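Long-range contact in N-alpha-acetyltransferase (Sulfolobus solfataricus P2, PDB 4R3L), which transfers the acetyl group of acetyl-CoA to the free N-terminal amino group of proteins, preferring substrates that begin with serine: residues A[84-89]-A[121-127]. Residues are numbered along the deposited sequence; the frame is centred on the assembly and turned at random.
Sequences VRKGHV and AEEIYLE
With CG of H88 opposite its backbone N (chi1 -175°) and CG of Y125 tucked between its own N and carbonyl carbon (chi1 75°), the two rings meet on one face of the sheet in a face-to-face stack, centroids 4.1 Å apart and planes 20° from parallel. The overlap is offset: Y125 CZ lies over the rim of the imidazole. H88 NE2 donates to E127 OE1 at 2.8 Å, using the syn lone pair of a carboxylate that stands steeply against the ring yet places this oxygen nearly in the imidazole plane. H88 ND1 and Y125 OH each hydrogen-bond to a different carboxylate oxygen of E71 on strand 61-72, so one glutamate holds both rings in place. Losing the imidazole to an alanine at H88 is likely to leave E127 OE1 without this donor, uncover a face of Y125 and remove a zinc ligand. On the same face the aliphatic part of K86 runs alongside E123, CD 3.7 Å from OE2, but their polar ends bond elsewhere, NZ to the carbonyl O of F74 and OE2 to the backbone N of N76. Underneath, G87 N to E123 O, Y125 N to G87 O and V89 N to Y125 O form a parallel ladder, and a water bridges V89 O and E127 N. On the other face V89 CG2 meets I124 CD1 at 3.7 Å, both side chains packing on helix 103-119. Strand 83-94, that helix and strand 123-129 make a beta-alpha-beta unit of the GNAT fold, whose paired strands here carry the zinc-binding H88 and E127 beside coenzyme A and the bound peptide.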
loop_
_atom_site.group_PDB
_atom_site.type_symbol
_atom_site.label_atom_id
_atom_site.label_comp_id
_atom_site.label_asym_id
_atom_site.label_seq_id
_atom_site.Cartn_x
_atom_site.Cartn_y
_atom_site.Cartn_z
ATOM N N VAL A 84 -1.802 10.969 -15.988
ATOM C CA VAL A 84 -0.590 10.204 -15.698
ATOM C C VAL A 84 -0.913 8.766 -15.282
ATOM O O VAL A 84 -2.033 8.461 -14.864
ATOM C CB VAL A 84 0.239 10.857 -14.562
ATOM C CG1 VAL A 84 0.716 12.251 -14.950
ATOM C CG2 VAL A 84 -0.576 10.913 -13.273
ATOM N N ARG A 85 0.067 7.878 -15.399
ATOM C CA ARG A 85 -0.049 6.540 -14.815
ATOM C C ARG A 85 0.297 6.606 -13.331
ATOM O O ARG A 85 1.314 7.196 -12.955
ATOM C CB ARG A 85 0.874 5.545 -15.520
ATOM C CG ARG A 85 0.632 5.434 -17.009
ATOM C CD ARG A 85 -0.254 4.258 -17.326
ATOM N NE ARG A 85 0.320 3.002 -16.855
ATOM C CZ ARG A 85 -0.116 1.806 -17.236
ATOM N NH1 ARG A 85 -1.120 1.726 -18.099
ATOM N NH2 ARG A 85 0.448 0.696 -16.767
ATOM N N LYS A 86 -0.547 6.013 -12.490
ATOM C CA LYS A 86 -0.395 6.141 -11.045
ATOM C C LYS A 86 -0.367 4.775 -10.372
ATOM O O LYS A 86 -1.142 3.888 -10.737
ATOM C CB LYS A 86 -1.551 6.957 -10.448
ATOM C CG LYS A 86 -1.805 8.302 -11.108
ATOM C CD LYS A 86 -2.996 9.022 -10.472
ATOM C CE LYS A 86 -4.341 8.469 -10.946
ATOM N NZ LYS A 86 -5.457 9.333 -10.459
ATOM N N GLY A 87 0.494 4.615 -9.372
ATOM C CA GLY A 87 0.443 3.431 -8.538
ATOM C C GLY A 87 -0.213 3.826 -7.228
ATOM O O GLY A 87 0.073 4.875 -6.670
ATOM N N HIS A 88 -1.126 2.990 -6.759
ATOM C CA HIS A 88 -1.940 3.316 -5.604
ATOM C C HIS A 88 -1.744 2.211 -4.588
ATOM O O HIS A 88 -1.988 1.049 -4.898
ATOM C CB HIS A 88 -3.406 3.441 -6.047
ATOM C CG HIS A 88 -4.355 3.885 -4.974
ATOM N ND1 HIS A 88 -5.695 4.074 -5.216
ATOM C CD2 HIS A 88 -4.157 4.192 -3.667
ATOM C CE1 HIS A 88 -6.290 4.479 -4.103
ATOM N NE2 HIS A 88 -5.382 4.549 -3.150
ATOM N N VAL A 89 -1.293 2.544 -3.384
ATOM C CA VAL A 89 -1.193 1.527 -2.342
ATOM C C VAL A 89 -2.548 1.342 -1.718
ATOM O O VAL A 89 -3.046 2.251 -1.066
ATOM C CB VAL A 89 -0.191 1.913 -1.216
ATOM C CG1 VAL A 89 -0.092 0.786 -0.178
ATOM C CG2 VAL A 89 1.177 2.249 -1.798
ATOM N N ALA A 121 4.375 3.715 -13.887
ATOM C CA ALA A 121 3.803 4.718 -13.002
ATOM C C ALA A 121 4.724 5.927 -12.836
ATOM O O ALA A 121 5.951 5.784 -12.770
ATOM C CB ALA A 121 3.488 4.096 -11.642
ATOM N N GLU A 122 4.126 7.111 -12.758
ATOM C CA GLU A 122 4.869 8.360 -12.613
ATOM C C GLU A 122 4.751 8.887 -11.180
ATOM O O GLU A 122 5.537 9.730 -10.734
ATOM C CB GLU A 122 4.356 9.386 -13.647
ATOM C CG GLU A 122 4.791 10.838 -13.453
ATOM C CD GLU A 122 3.876 11.610 -12.507
ATOM O OE1 GLU A 122 2.754 11.131 -12.235
ATOM O OE2 GLU A 122 4.289 12.690 -12.029
ATOM N N GLU A 123 3.766 8.369 -10.444
ATOM C CA GLU A 123 3.614 8.722 -9.042
ATOM C C GLU A 123 3.065 7.544 -8.252
ATOM O O GLU A 123 2.473 6.635 -8.821
ATOM C CB GLU A 123 2.702 9.934 -8.879
ATOM C CG GLU A 123 1.258 9.726 -9.330
ATOM C CD GLU A 123 0.300 10.628 -8.571
ATOM O OE1 GLU A 123 0.297 10.552 -7.325
ATOM O OE2 GLU A 123 -0.433 11.420 -9.203
ATOM N N ILE A 124 3.296 7.551 -6.944
ATOM C CA ILE A 124 2.694 6.560 -6.064
ATOM C C ILE A 124 1.925 7.348 -5.028
ATOM O O ILE A 124 2.385 8.392 -4.584
ATOM C CB ILE A 124 3.742 5.621 -5.392
ATOM C CG1 ILE A 124 3.070 4.708 -4.368
ATOM C CG2 ILE A 124 4.836 6.421 -4.676
ATOM C CD1 ILE A 124 3.962 3.616 -3.808
ATOM N N TYR A 125 0.735 6.888 -4.668
ATOM C CA TYR A 125 0.016 7.546 -3.597
ATOM C C TYR A 125 -0.814 6.571 -2.781
ATOM O O TYR A 125 -0.952 5.390 -3.126
ATOM C CB TYR A 125 -0.887 8.653 -4.154
ATOM C CG TYR A 125 -2.143 8.157 -4.843
ATOM C CD1 TYR A 125 -3.374 8.217 -4.207
ATOM C CD2 TYR A 125 -2.094 7.637 -6.127
ATOM C CE1 TYR A 125 -4.517 7.789 -4.825
ATOM C CE2 TYR A 125 -3.249 7.199 -6.762
ATOM C CZ TYR A 125 -4.452 7.277 -6.103
ATOM O OH TYR A 125 -5.598 6.841 -6.718
ATOM N N LEU A 126 -1.360 7.086 -1.689
ATOM C CA LEU A 126 -2.116 6.277 -0.752
ATOM C C LEU A 126 -2.950 7.187 0.116
ATOM O O LEU A 126 -2.757 8.405 0.116
ATOM C CB LEU A 126 -1.175 5.431 0.110
ATOM C CG LEU A 126 -0.109 6.234 0.867
ATOM C CD1 LEU A 126 -0.596 6.786 2.223
ATOM C CD2 LEU A 126 1.158 5.415 1.052
ATOM N N GLU A 127 -3.857 6.586 0.869
ATOM C CA GLU A 127 -4.626 7.305 1.875
ATOM C C GLU A 127 -4.228 6.810 3.267
ATOM O O GLU A 127 -3.985 5.620 3.450
ATOM C CB GLU A 127 -6.125 7.110 1.640
ATOM C CG GLU A 127 -6.700 7.883 0.457
ATOM C CD GLU A 127 -6.515 7.188 -0.875
ATOM O OE1 GLU A 127 -6.387 5.946 -0.900
ATOM O OE2 GLU A 127 -6.512 7.891 -1.911
HETATM O O HOH W 1 -4.507 3.920 0.469
#